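Lipoprotein (Mycoplasma mycoides subsp. capri, PDB 7ADK) is a mycoplasma lipoprotein that probably acts as a peptidase of the DUF31 family, a member of the PA clan. Local coordinates at residues Gly265-Asp270 against Ser663-Ser668; Ser631-Gly636 against Arg750-Ala755; Gly249-Leu254 against Thr780-Leu785; Arg285-Glu290 against Leu464-Ser469. One frame throughout, in Å; residues are numbered along the deposited sequence.

From the N terminus, Gly249-Leu254, Gly265-Asp270 and Arg285-Glu290 follow in close succession, each waiting for a much later partner. Contact 4 closes first, at Leu464-Ser469, and pairs strands 289-293 and 461-467 of the antiparallel sheet. Ser631-Gly636 then opens contact 2 before Ser663-Ser668 closes contact 1, so those two cross; contact 4 lies within the span of contact 1 and ends before contact 2 begins. Arg750-Ala755 closes contact 2, and Thr780-Leu785 closes contact 3, which encloses all the others. Contacts 1 and 2 touch in the interior, where loops meet; contact 3 reaches the mixed sheet, on the opposite side of the chain's centre from contact 4.

Contact 1: Gly265-Asp270 against Ser663-Ser668; sequences GPSVVD and SLWINS
Two irregular loops cross in the buried interior: the chain leading towards strand 289-293, the first of the antiparallel sheet, lies against the loop joining helices 651-655 and 688-691 of this probable PA-clan peptidase. Val269, Ser267 and Trp665 bury the most surface. Val269 sits over one face of the indole in a CH-pi contact, its CB 4.2 Å from the centroid of the six-membered ring and 24° off the normal. Its CG2 branch, anti to the backbone N, comes down on the benzo side of the ring at Trp665 CE3 (3.2 Å) and also meets Ser663 CB at 3.5 Å. Val268 O lies over the same indole face, towards its rim, so valine and backbone together cover that side. Tyr645 and Tyr673 continue the packing round Val269, and the Ser663 hydroxyl is bonded to Asp643. Ser267 lies near the indole nitrogen, with its CB 3.6 Å from Trp665 NE1. Its OG, anti to the backbone N (chi1 172°), turns to its own chain and bonds to Val268 O, although its modelled place is less certain. Ser668 N gives Ser267 OG a weak hydrogen bond. A straighter link runs the other way: Val268 N donates to Ser668 O over 3.2 Å with an N-H...O angle of 162°, approaching from above the carbonyl plane. Both backbone polar atoms of Ser668 are thus turned to Ser267 and Val268. Beside this link Val268 and Ile666 lie alongside each other, pointing the same way, with Val268 CG1 3.4 Å from Ile666 CG2.

Contact 2: Ser631-Gly636 against Arg750-Ala755; sequences SLYIVG and RFYAPA
Aromatic stacking carries most of this buried loop-to-loop contact, in which the loop before helix 651-655 meets the one leading from strand 737-747 into strand 761-765 of the mixed sheet. Tyr633 and Tyr752 form an edge-to-face pair, centroids 4.6 Å apart and planes at 59°. The CD2-CE2 edge of Tyr633 presses on the face of Tyr752, with CD2 over the ring centre and CE2 3.4 Å from Tyr752 CG. Pro754 CD covers the centre of the opposite face at 3.8 Å above the plane, so the Tyr752 ring is held between the two; Tyr774 adds a further edge-to-face partner.

The hydrogen bonding is sparse. Tyr752 OH donates to Val635 O over 2.8 Å, coming from above the carbonyl plane, and Val635 CG2 stands 4.0 Å from the same hydroxyl. That carbonyl follows an inverse gamma turn centred on Ile634, closed by a weak bond from Val635 N to Tyr633 O. Tyr633 OH has a weak hydrogen bond to Asn667 of contact 1.

With both faces packed and the hydroxyl tied to a carbonyl, the Tyr752 ring should have little freedom to flip, and its buried phenol probably stays protonated as a donor.

Contact 3: Gly249-Leu254 against Thr780-Leu785; sequences GKVSGL and TARTGL
With chi1 at -162°, Val251 places CG1 anti to its backbone N, while the Arg782 side chain, extended from CG to NE, swings its guanidinium in under that methyl. The two side chains cross obliquely: Val251 CG1 lies over one face of the guanidinium, 3.4 Å from Arg782 NH1 and 3.8 Å from Arg782 CZ. This is contact of an alkyl group with a flat cation, and no hydrogen bond joins the two segments. Arg782 belongs to the turn between strands 769-778 and 783-792 of the mixed sheet; its positive phi (63°) fits the G1 beta bulge in which Arg782 and Thr783 both face Asn778. Asn778 OD1 in turn receives the Ala781 N-H. One residue earlier than Val251, Lys250 CB rests against Ala781 CB at 3.5 Å. Lys250 O meets the turn through a CA-H...O contact, 3.4 Å from Ala781 CA, and Thr780 CG2 comes to 3.6 Å from the same oxygen. Beyond CB the Lys250 chain bends at chi2 and chi4 and leads away, its NZ bonded to Asp248 O and Ser227 OG while the charge also lies against the Tyr703 ring. Lys255 NZ bonds to Ala781 O, and Val251 O takes a hydrogen bond from Gln700 NE2.

Contact 4: Arg285-Glu290 against Leu464-Ser469; sequences RTLPNE and LTRLNS
An antiparallel beta ladder joins strands 289-293 and 461-467, part of the antiparallel sheet that also pairs the first of them with strand 421-433; the sheet is consistent with the beta-barrel architecture of PA-clan peptidases. Asn289 and Thr465 form the hydrogen-bonded pair. Asn289 N donates to Thr465 O over 2.8 Å, and Thr465 N returns a straighter bond to Asn289 O over 2.9 Å with an N-H...O angle of 172°; both donors lie in the carbonyl planes. The side chains of this pair lie side by side on one face of the sheet, Asn289 ND2 3.6 Å from Thr465 CG2. Asn480 ties both together, accepting from Asn289 ND2 and donating to Thr465 OG1. Glu290 and Leu464 make the adjoining non-hydrogen-bonded pair, with side chains on the other face. Leu464 turns CG anti to its carbonyl carbon (chi1 -62°), which lays CD2 alongside the Pro288 ring, 3.4 Å from Pro288 CB. Just before the ladder, the Leu287 and Arg466 side chains cross obliquely. Leu287 CD1 touches the first carbons of that arginine, 3.8 Å from Arg466 CB, and the rest of the chain bends away at chi2 (113°) to give NH1 to Lys581 O. Leu287 O accepts a hydrogen bond from Tyr637 OH and a CA-H...O contact from Arg466 CA at 3.2 Å. The neighbouring CA-H...O contact runs from Pro288 CA to Thr465 O at 3.4 Å.

Contact 1: Gly265-Asp270 against Ser663-Ser668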
loop_
_atom_site.group_PDB
_atom_site.type_symbol
_atom_site.label_atom_id
_atom_site.label_comp_id
_atom_site.label_asym_id
_atom_site.label_seq_id
_atom_site.Cartn_x
_atom_site.Cartn_y
_atom_site.Cartn_z
ATOM N N GLY B 265 -3.401 16.315 -0.870
ATOM C CA GLY B 265 -2.439 17.405 -0.676
ATOM C C GLY B 265 -1.255 17.072 0.258
ATOM O O GLY B 265 -0.163 17.543 -0.021
ATOM N N PRO B 266 -1.375 16.219 1.297
ATOM C CA PRO B 266 -0.227 15.547 1.907
ATOM C C PRO B 266 0.554 14.697 0.886
ATOM O O PRO B 266 -0.047 14.060 0.031
ATOM C CB PRO B 266 -0.814 14.663 3.011
ATOM C CG PRO B 266 -2.145 15.315 3.340
ATOM C CD PRO B 266 -2.595 15.855 1.997
ATOM N N SER B 267 1.879 14.626 0.990
ATOM C CA SER B 267 2.767 14.074 -0.057
ATOM C C SER B 267 2.481 12.665 -0.630
ATOM O O SER B 267 1.776 11.836 -0.056
ATOM C CB SER B 267 4.192 14.121 0.498
ATOM O OG SER B 267 5.132 13.465 -0.307
ATOM N N VAL B 268 3.141 12.341 -1.752
ATOM C CA VAL B 268 3.504 10.967 -2.165
ATOM C C VAL B 268 4.325 10.221 -1.091
ATOM O O VAL B 268 4.663 10.805 -0.066
ATOM C CB VAL B 268 4.049 10.984 -3.615
ATOM C CG1 VAL B 268 5.449 11.546 -3.741
ATOM C CG2 VAL B 268 4.024 9.630 -4.319
ATOM N N VAL B 269 4.578 8.916 -1.259
ATOM C CA VAL B 269 4.861 8.020 -0.121
ATOM C C VAL B 269 5.929 6.921 -0.263
ATOM O O VAL B 269 6.467 6.484 0.745
ATOM C CB VAL B 269 3.546 7.366 0.285
ATOM C CG1 VAL B 269 3.076 6.369 -0.761
ATOM C CG2 VAL B 269 3.668 6.611 1.594
ATOM N N ASP B 270 6.222 6.397 -1.450
ATOM C CA ASP B 270 7.172 5.274 -1.609
ATOM C C ASP B 270 8.171 5.555 -2.741
ATOM O O ASP B 270 8.953 4.688 -3.089
ATOM C CB ASP B 270 6.458 3.920 -1.841
ATOM C CG ASP B 270 5.518 3.338 -0.762
ATOM O OD1 ASP B 270 5.872 3.322 0.435
ATOM O OD2 ASP B 270 4.443 2.810 -1.139
ATOM N N SER B 663 6.105 3.657 6.104
ATOM C CA SER B 663 6.212 4.212 4.742
ATOM C C SER B 663 7.406 5.170 4.610
ATOM O O SER B 663 7.801 5.762 5.601
ATOM C CB SER B 663 4.950 4.996 4.396
ATOM O OG SER B 663 3.782 4.233 4.569
ATOM N N LEU B 664 7.967 5.380 3.415
ATOM C CA LEU B 664 9.031 6.362 3.129
ATOM C C LEU B 664 8.447 7.691 2.616
ATOM O O LEU B 664 8.583 8.038 1.446
ATOM C CB LEU B 664 10.039 5.736 2.147
ATOM C CG LEU B 664 11.250 6.632 1.790
ATOM C CD1 LEU B 664 12.384 6.499 2.786
ATOM C CD2 LEU B 664 11.791 6.248 0.427
ATOM N N TRP B 665 7.759 8.431 3.486
ATOM C CA TRP B 665 7.071 9.683 3.131
ATOM C C TRP B 665 8.041 10.789 2.668
ATOM O O TRP B 665 9.216 10.823 3.009
ATOM C CB TRP B 665 6.159 10.140 4.278
ATOM C CG TRP B 665 4.827 10.731 3.910
ATOM C CD1 TRP B 665 4.566 12.034 3.679
ATOM C CD2 TRP B 665 3.540 10.057 3.752
ATOM N NE1 TRP B 665 3.238 12.197 3.373
ATOM C CE2 TRP B 665 2.566 11.011 3.363
ATOM C CE3 TRP B 665 3.084 8.739 3.928
ATOM C CZ2 TRP B 665 1.250 10.675 3.066
ATOM C CZ3 TRP B 665 1.754 8.385 3.651
ATOM C CH2 TRP B 665 0.845 9.342 3.193
ATOM N N ILE B 666 7.535 11.668 1.821
ATOM C CA ILE B 666 8.255 12.627 0.979
ATOM C C ILE B 666 7.544 13.982 1.039
ATOM O O ILE B 666 6.745 14.231 1.926
ATOM C CB ILE B 666 8.568 11.967 -0.412
ATOM C CG1 ILE B 666 9.210 12.841 -1.517
ATOM C CG2 ILE B 666 7.456 11.102 -1.005
ATOM C CD1 ILE B 666 9.694 12.073 -2.754
ATOM N N ASN B 667 7.863 14.875 0.124
ATOM C CA ASN B 667 7.364 16.223 -0.066
ATOM C C ASN B 667 7.227 16.408 -1.578
ATOM O O ASN B 667 8.204 16.765 -2.245
ATOM C CB ASN B 667 8.432 17.124 0.543
ATOM C CG ASN B 667 8.131 18.591 0.433
ATOM O OD1 ASN B 667 7.001 19.026 0.574
ATOM N ND2 ASN B 667 9.135 19.420 0.264
ATOM N N SER B 668 6.133 15.922 -2.158
ATOM C CA SER B 668 5.906 15.895 -3.610
ATOM C C SER B 668 4.457 15.637 -3.995
ATOM O O SER B 668 3.673 15.102 -3.216
ATOM C CB SER B 668 6.758 14.816 -4.271
ATOM O OG SER B 668 8.044 15.319 -4.474
#

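Contact 2: Ser631-Gly636 against Arg750-Ala755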
loop_
_atom_site.group_PDB
_atom_site.type_symbol
_atom_site.label_atom_id
_atom_site.label_comp_id
_atom_site.label_asym_id
_atom_site.label_seq_id
_atom_site.Cartn_x
_atom_site.Cartn_y
_atom_site.Cartn_z
ATOM N N SER B 631 12.775 23.193 -0.437
ATOM C CA SER B 631 12.768 22.414 0.790
ATOM C C SER B 631 12.728 20.932 0.432
ATOM O O SER B 631 11.853 20.467 -0.299
ATOM C CB SER B 631 11.628 22.820 1.711
ATOM O OG SER B 631 11.713 24.179 2.097
ATOM N N LEU B 632 13.666 20.164 0.961
ATOM C CA LEU B 632 13.747 18.714 0.816
ATOM C C LEU B 632 13.340 18.072 2.126
ATOM O O LEU B 632 13.930 18.360 3.160
ATOM C CB LEU B 632 15.165 18.246 0.441
ATOM C CG LEU B 632 15.738 18.645 -0.920
ATOM C CD1 LEU B 632 14.701 18.474 -2.001
ATOM C CD2 LEU B 632 16.306 20.053 -0.966
ATOM N N TYR B 633 12.349 17.192 2.088
ATOM C CA TYR B 633 12.086 16.317 3.212
ATOM C C TYR B 633 11.623 14.909 2.802
ATOM O O TYR B 633 10.539 14.486 3.180
ATOM C CB TYR B 633 11.274 17.008 4.348
ATOM C CG TYR B 633 10.287 18.087 4.007
ATOM C CD1 TYR B 633 10.697 19.415 3.855
ATOM C CD2 TYR B 633 8.939 17.766 3.894
ATOM C CE1 TYR B 633 9.765 20.407 3.499
ATOM C CE2 TYR B 633 8.040 18.729 3.430
ATOM C CZ TYR B 633 8.453 20.045 3.179
ATOM O OH TYR B 633 7.639 20.908 2.502
ATOM N N ILE B 634 12.447 14.152 2.043
ATOM C CA ILE B 634 12.397 12.669 2.139
ATOM C C ILE B 634 13.063 12.345 3.439
ATOM O O ILE B 634 14.238 12.035 3.542
ATOM C CB ILE B 634 13.056 11.805 1.046
ATOM C CG1 ILE B 634 12.389 12.109 -0.282
ATOM C CG2 ILE B 634 12.844 10.303 1.357
ATOM C CD1 ILE B 634 12.834 11.184 -1.416
ATOM N N VAL B 635 12.253 12.501 4.441
ATOM C CA VAL B 635 12.554 12.260 5.823
ATOM C C VAL B 635 11.258 11.852 6.449
ATOM O O VAL B 635 10.177 12.072 5.902
ATOM C CB VAL B 635 13.117 13.490 6.541
ATOM C CG1 VAL B 635 14.549 13.831 6.141
ATOM C CG2 VAL B 635 12.282 14.707 6.229
ATOM N N GLY B 636 11.365 11.254 7.616
ATOM C CA GLY B 636 10.199 10.746 8.290
ATOM C C GLY B 636 9.730 9.444 7.680
ATOM O O GLY B 636 9.612 9.271 6.470
ATOM N N ARG B 750 4.884 22.832 2.661
ATOM C CA ARG B 750 3.719 22.845 1.748
ATOM C C ARG B 750 2.872 21.567 1.720
ATOM O O ARG B 750 1.677 21.642 1.989
ATOM C CB ARG B 750 4.185 23.227 0.336
ATOM C CG ARG B 750 3.068 23.309 -0.703
ATOM C CD ARG B 750 3.645 23.617 -2.080
ATOM N NE ARG B 750 2.592 23.747 -3.084
ATOM C CZ ARG B 750 2.717 23.692 -4.390
ATOM N NH1 ARG B 750 3.861 23.591 -4.990
ATOM N NH2 ARG B 750 1.665 23.735 -5.133
ATOM N N PHE B 751 3.461 20.435 1.334
ATOM C CA PHE B 751 2.755 19.175 1.074
ATOM C C PHE B 751 3.133 18.124 2.122
ATOM O O PHE B 751 3.712 17.100 1.781
ATOM C CB PHE B 751 3.062 18.682 -0.360
ATOM C CG PHE B 751 2.452 19.410 -1.552
ATOM C CD1 PHE B 751 1.154 19.958 -1.501
ATOM C CD2 PHE B 751 3.147 19.405 -2.774
ATOM C CE1 PHE B 751 0.564 20.489 -2.658
ATOM C CE2 PHE B 751 2.561 19.946 -3.927
ATOM C CZ PHE B 751 1.260 20.471 -3.874
ATOM N N TYR B 752 2.868 18.343 3.413
ATOM C CA TYR B 752 3.453 17.480 4.451
ATOM C C TYR B 752 2.645 17.369 5.743
ATOM O O TYR B 752 2.955 17.981 6.765
ATOM C CB TYR B 752 4.882 17.942 4.715
ATOM C CG TYR B 752 5.840 16.893 5.254
ATOM C CD1 TYR B 752 6.103 15.716 4.533
ATOM C CD2 TYR B 752 6.500 17.110 6.468
ATOM C CE1 TYR B 752 6.983 14.745 5.047
ATOM C CE2 TYR B 752 7.374 16.147 6.989
ATOM C CZ TYR B 752 7.610 14.957 6.286
ATOM O OH TYR B 752 8.415 14.027 6.845
ATOM N N ALA B 753 1.632 16.508 5.721
ATOM C CA ALA B 753 0.928 16.063 6.914
ATOM C C ALA B 753 0.993 14.525 7.090
ATOM O O ALA B 753 -0.027 13.841 7.016
ATOM C CB ALA B 753 -0.476 16.658 6.877
ATOM N N PRO B 754 2.188 13.941 7.295
ATOM C CA PRO B 754 2.368 12.515 7.560
ATOM C C PRO B 754 1.852 12.117 8.953
ATOM O O PRO B 754 2.524 12.263 9.975
ATOM C CB PRO B 754 3.869 12.275 7.411
ATOM C CG PRO B 754 4.479 13.603 7.818
ATOM C CD PRO B 754 3.487 14.588 7.232
ATOM N N ALA B 755 0.653 11.560 8.996
ATOM C CA ALA B 755 0.009 11.104 10.221
ATOM C C ALA B 755 0.772 9.972 10.936
ATOM O O ALA B 755 1.302 9.071 10.291
ATOM C CB ALA B 755 -1.413 10.672 9.872
#

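Contact 3: Gly249-Leu254 against Thr780-Leu785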
loop_
_atom_site.group_PDB
_atom_site.type_symbol
_atom_site.label_atom_id
_atom_site.label_comp_id
_atom_site.label_asym_id
_atom_site.label_seq_id
_atom_site.Cartn_x
_atom_site.Cartn_y
_atom_site.Cartn_z
ATOM N N GLY B 249 -9.582 25.059 14.181
ATOM C CA GLY B 249 -9.261 24.309 12.973
ATOM C C GLY B 249 -8.578 25.099 11.857
ATOM O O GLY B 249 -8.449 26.318 11.923
ATOM N N LYS B 250 -8.129 24.389 10.822
ATOM C CA LYS B 250 -7.248 24.887 9.765
ATOM C C LYS B 250 -7.519 24.189 8.416
ATOM O O LYS B 250 -7.695 22.981 8.414
ATOM C CB LYS B 250 -5.797 24.575 10.162
ATOM C CG LYS B 250 -5.245 24.906 11.557
ATOM C CD LYS B 250 -4.910 26.365 11.820
ATOM C CE LYS B 250 -4.080 26.539 13.090
ATOM N NZ LYS B 250 -4.831 26.296 14.324
ATOM N N VAL B 251 -7.408 24.912 7.291
ATOM C CA VAL B 251 -7.292 24.440 5.874
ATOM C C VAL B 251 -6.612 25.548 5.023
ATOM O O VAL B 251 -6.359 26.621 5.567
ATOM C CB VAL B 251 -8.658 24.055 5.247
ATOM C CG1 VAL B 251 -8.495 23.175 4.014
ATOM C CG2 VAL B 251 -9.625 23.294 6.156
ATOM N N SER B 252 -6.282 25.350 3.735
ATOM C CA SER B 252 -6.106 26.451 2.751
ATOM C C SER B 252 -6.281 26.013 1.287
ATOM O O SER B 252 -5.471 25.249 0.755
ATOM C CB SER B 252 -4.754 27.145 2.900
ATOM O OG SER B 252 -4.492 28.018 1.821
ATOM N N GLY B 253 -7.314 26.529 0.620
ATOM C CA GLY B 253 -7.724 26.182 -0.743
ATOM C C GLY B 253 -6.958 26.918 -1.840
ATOM O O GLY B 253 -7.567 27.459 -2.761
ATOM N N LEU B 254 -5.631 26.978 -1.713
ATOM C CA LEU B 254 -4.750 27.768 -2.576
ATOM C C LEU B 254 -3.343 27.197 -2.793
ATOM O O LEU B 254 -2.743 27.414 -3.839
ATOM C CB LEU B 254 -4.684 29.184 -2.007
ATOM C CG LEU B 254 -3.933 30.171 -2.897
ATOM C CD1 LEU B 254 -4.585 31.529 -2.813
ATOM C CD2 LEU B 254 -2.481 30.368 -2.512
ATOM N N THR B 780 -5.820 17.967 8.400
ATOM C CA THR B 780 -6.937 18.824 7.956
ATOM C C THR B 780 -6.424 20.158 7.388
ATOM O O THR B 780 -6.909 20.606 6.357
ATOM C CB THR B 780 -7.958 19.026 9.078
ATOM O OG1 THR B 780 -8.407 17.773 9.539
ATOM C CG2 THR B 780 -9.199 19.762 8.621
ATOM N N ALA B 781 -5.386 20.754 7.984
ATOM C CA ALA B 781 -4.631 21.874 7.409
ATOM C C ALA B 781 -3.842 21.486 6.150
ATOM O O ALA B 781 -3.484 22.347 5.351
ATOM C CB ALA B 781 -3.631 22.393 8.443
ATOM N N ARG B 782 -3.511 20.199 6.008
ATOM C CA ARG B 782 -2.634 19.645 4.979
ATOM C C ARG B 782 -1.196 20.190 5.080
ATOM O O ARG B 782 -0.485 20.283 4.089
ATOM C CB ARG B 782 -3.306 19.738 3.592
ATOM C CG ARG B 782 -4.808 19.398 3.611
ATOM C CD ARG B 782 -5.398 19.211 2.213
ATOM N NE ARG B 782 -6.871 19.197 2.260
ATOM C CZ ARG B 782 -7.689 20.166 1.913
ATOM N NH1 ARG B 782 -7.270 21.313 1.464
ATOM N NH2 ARG B 782 -8.972 20.013 2.012
ATOM N N THR B 783 -0.761 20.548 6.286
ATOM C CA THR B 783 0.563 21.088 6.591
ATOM C C THR B 783 0.943 20.714 8.024
ATOM O O THR B 783 0.208 20.034 8.733
ATOM C CB THR B 783 0.595 22.598 6.299
ATOM O OG1 THR B 783 1.876 23.157 6.378
ATOM C CG2 THR B 783 -0.248 23.432 7.244
ATOM N N GLY B 784 2.105 21.131 8.480
ATOM C CA GLY B 784 2.546 20.940 9.850
ATOM C C GLY B 784 3.763 21.790 10.154
ATOM O O GLY B 784 4.145 22.611 9.335
ATOM N N LEU B 785 4.371 21.621 11.317
ATOM C CA LEU B 785 5.280 22.599 11.900
ATOM C C LEU B 785 6.703 22.071 12.065
ATOM O O LEU B 785 6.900 20.949 12.533
ATOM C CB LEU B 785 4.696 23.052 13.234
ATOM C CG LEU B 785 3.333 23.753 13.098
ATOM C CD1 LEU B 785 2.307 23.113 14.016
ATOM C CD2 LEU B 785 3.447 25.226 13.433
#

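Contact 4: Arg285-Glu290 against Leu464-Ser469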
loop_
_atom_site.group_PDB
_atom_site.type_symbol
_atom_site.label_atom_id
_atom_site.label_comp_id
_atom_site.label_asym_id
_atom_site.label_seq_id
_atom_site.Cartn_x
_atom_site.Cartn_y
_atom_site.Cartn_z
ATOM N N ARG B 285 21.412 9.341 4.757
ATOM C CA ARG B 285 21.558 10.421 5.740
ATOM C C ARG B 285 20.420 10.473 6.740
ATOM O O ARG B 285 20.666 10.382 7.940
ATOM C CB ARG B 285 21.771 11.778 5.053
ATOM C CG ARG B 285 22.904 11.809 4.030
ATOM C CD ARG B 285 24.302 11.610 4.583
ATOM N NE ARG B 285 25.266 11.628 3.469
ATOM C CZ ARG B 285 25.790 10.576 2.870
ATOM N NH1 ARG B 285 26.044 9.462 3.484
ATOM N NH2 ARG B 285 26.063 10.605 1.605
ATOM N N THR B 286 19.178 10.584 6.294
ATOM C CA THR B 286 17.998 10.491 7.175
ATOM C C THR B 286 17.685 9.042 7.449
ATOM O O THR B 286 16.580 8.555 7.233
ATOM C CB THR B 286 16.772 11.237 6.674
ATOM O OG1 THR B 286 17.215 12.502 6.271
ATOM C CG2 THR B 286 15.760 11.416 7.807
ATOM N N LEU B 287 18.746 8.323 7.796
ATOM C CA LEU B 287 18.812 6.905 7.598
ATOM C C LEU B 287 17.705 6.228 8.399
ATOM O O LEU B 287 16.888 5.553 7.762
ATOM C CB LEU B 287 20.282 6.388 7.706
ATOM C CG LEU B 287 21.047 6.305 9.044
ATOM C CD1 LEU B 287 20.818 4.978 9.760
ATOM C CD2 LEU B 287 22.542 6.375 8.801
ATOM N N PRO B 288 17.585 6.405 9.728
ATOM C CA PRO B 288 16.853 5.459 10.499
ATOM C C PRO B 288 15.430 5.902 10.819
ATOM O O PRO B 288 15.177 6.927 11.461
ATOM C CB PRO B 288 17.685 5.255 11.750
ATOM C CG PRO B 288 18.522 6.514 11.909
ATOM C CD PRO B 288 18.198 7.330 10.658
ATOM N N ASN B 289 14.501 5.078 10.376
ATOM C CA ASN B 289 13.233 4.910 11.035
ATOM C C ASN B 289 13.639 4.173 12.319
ATOM O O ASN B 289 14.257 3.115 12.241
ATOM C CB ASN B 289 12.381 4.029 10.126
ATOM C CG ASN B 289 11.045 3.625 10.699
ATOM O OD1 ASN B 289 10.589 4.106 11.716
ATOM N ND2 ASN B 289 10.363 2.731 10.037
ATOM N N GLU B 290 13.416 4.756 13.487
ATOM C CA GLU B 290 13.897 4.177 14.748
ATOM C C GLU B 290 12.762 3.806 15.691
ATOM O O GLU B 290 11.711 4.453 15.707
ATOM C CB GLU B 290 14.957 5.078 15.405
ATOM C CG GLU B 290 14.425 6.485 15.720
ATOM C CD GLU B 290 15.068 7.153 16.942
ATOM O OE1 GLU B 290 16.039 6.600 17.517
ATOM O OE2 GLU B 290 14.571 8.233 17.343
ATOM N N LEU B 464 17.284 0.456 14.225
ATOM C CA LEU B 464 17.518 1.411 13.136
ATOM C C LEU B 464 17.109 0.737 11.825
ATOM O O LEU B 464 17.812 -0.167 11.385
ATOM C CB LEU B 464 19.021 1.741 13.133
ATOM C CG LEU B 464 19.571 2.419 14.388
ATOM C CD1 LEU B 464 21.088 2.352 14.379
ATOM C CD2 LEU B 464 19.174 3.884 14.488
ATOM N N THR B 465 16.029 1.144 11.157
ATOM C CA THR B 465 15.745 0.689 9.780
ATOM C C THR B 465 15.892 1.796 8.757
ATOM O O THR B 465 15.301 2.863 8.880
ATOM C CB THR B 465 14.464 -0.147 9.615
ATOM O OG1 THR B 465 14.344 -0.612 8.286
ATOM C CG2 THR B 465 13.133 0.507 9.906
ATOM N N ARG B 466 16.709 1.534 7.743
ATOM C CA ARG B 466 17.204 2.542 6.808
ATOM C C ARG B 466 17.323 2.023 5.388
ATOM O O ARG B 466 17.640 0.857 5.183
ATOM C CB ARG B 466 18.547 3.073 7.331
ATOM C CG ARG B 466 19.648 2.028 7.536
ATOM C CD ARG B 466 20.757 2.274 6.534
ATOM N NE ARG B 466 21.624 1.117 6.377
ATOM C CZ ARG B 466 21.428 0.124 5.544
ATOM N NH1 ARG B 466 22.401 -0.671 5.262
ATOM N NH2 ARG B 466 20.286 -0.101 4.977
ATOM N N LEU B 467 17.074 2.897 4.421
ATOM C CA LEU B 467 17.202 2.654 2.981
ATOM C C LEU B 467 18.681 2.511 2.615
ATOM O O LEU B 467 19.473 3.373 3.002
ATOM C CB LEU B 467 16.513 3.849 2.299
ATOM C CG LEU B 467 16.278 3.770 0.789
ATOM C CD1 LEU B 467 15.547 2.500 0.377
ATOM C CD2 LEU B 467 15.396 4.937 0.353
ATOM N N ASN B 468 19.085 1.423 1.956
ATOM C CA ASN B 468 20.497 1.214 1.654
ATOM C C ASN B 468 20.992 2.107 0.513
ATOM O O ASN B 468 20.264 2.417 -0.428
ATOM C CB ASN B 468 20.916 -0.266 1.535
ATOM C CG ASN B 468 20.047 -1.243 0.778
ATOM O OD1 ASN B 468 19.714 -1.063 -0.378
ATOM N ND2 ASN B 468 19.719 -2.359 1.370
ATOM N N SER B 469 22.251 2.531 0.609
ATOM C CA SER B 469 22.905 3.459 -0.313
ATOM C C SER B 469 22.932 3.007 -1.776
ATOM O O SER B 469 23.038 3.819 -2.688
ATOM C CB SER B 469 24.317 3.715 0.191
ATOM O OG SER B 469 25.160 2.604 0.008
#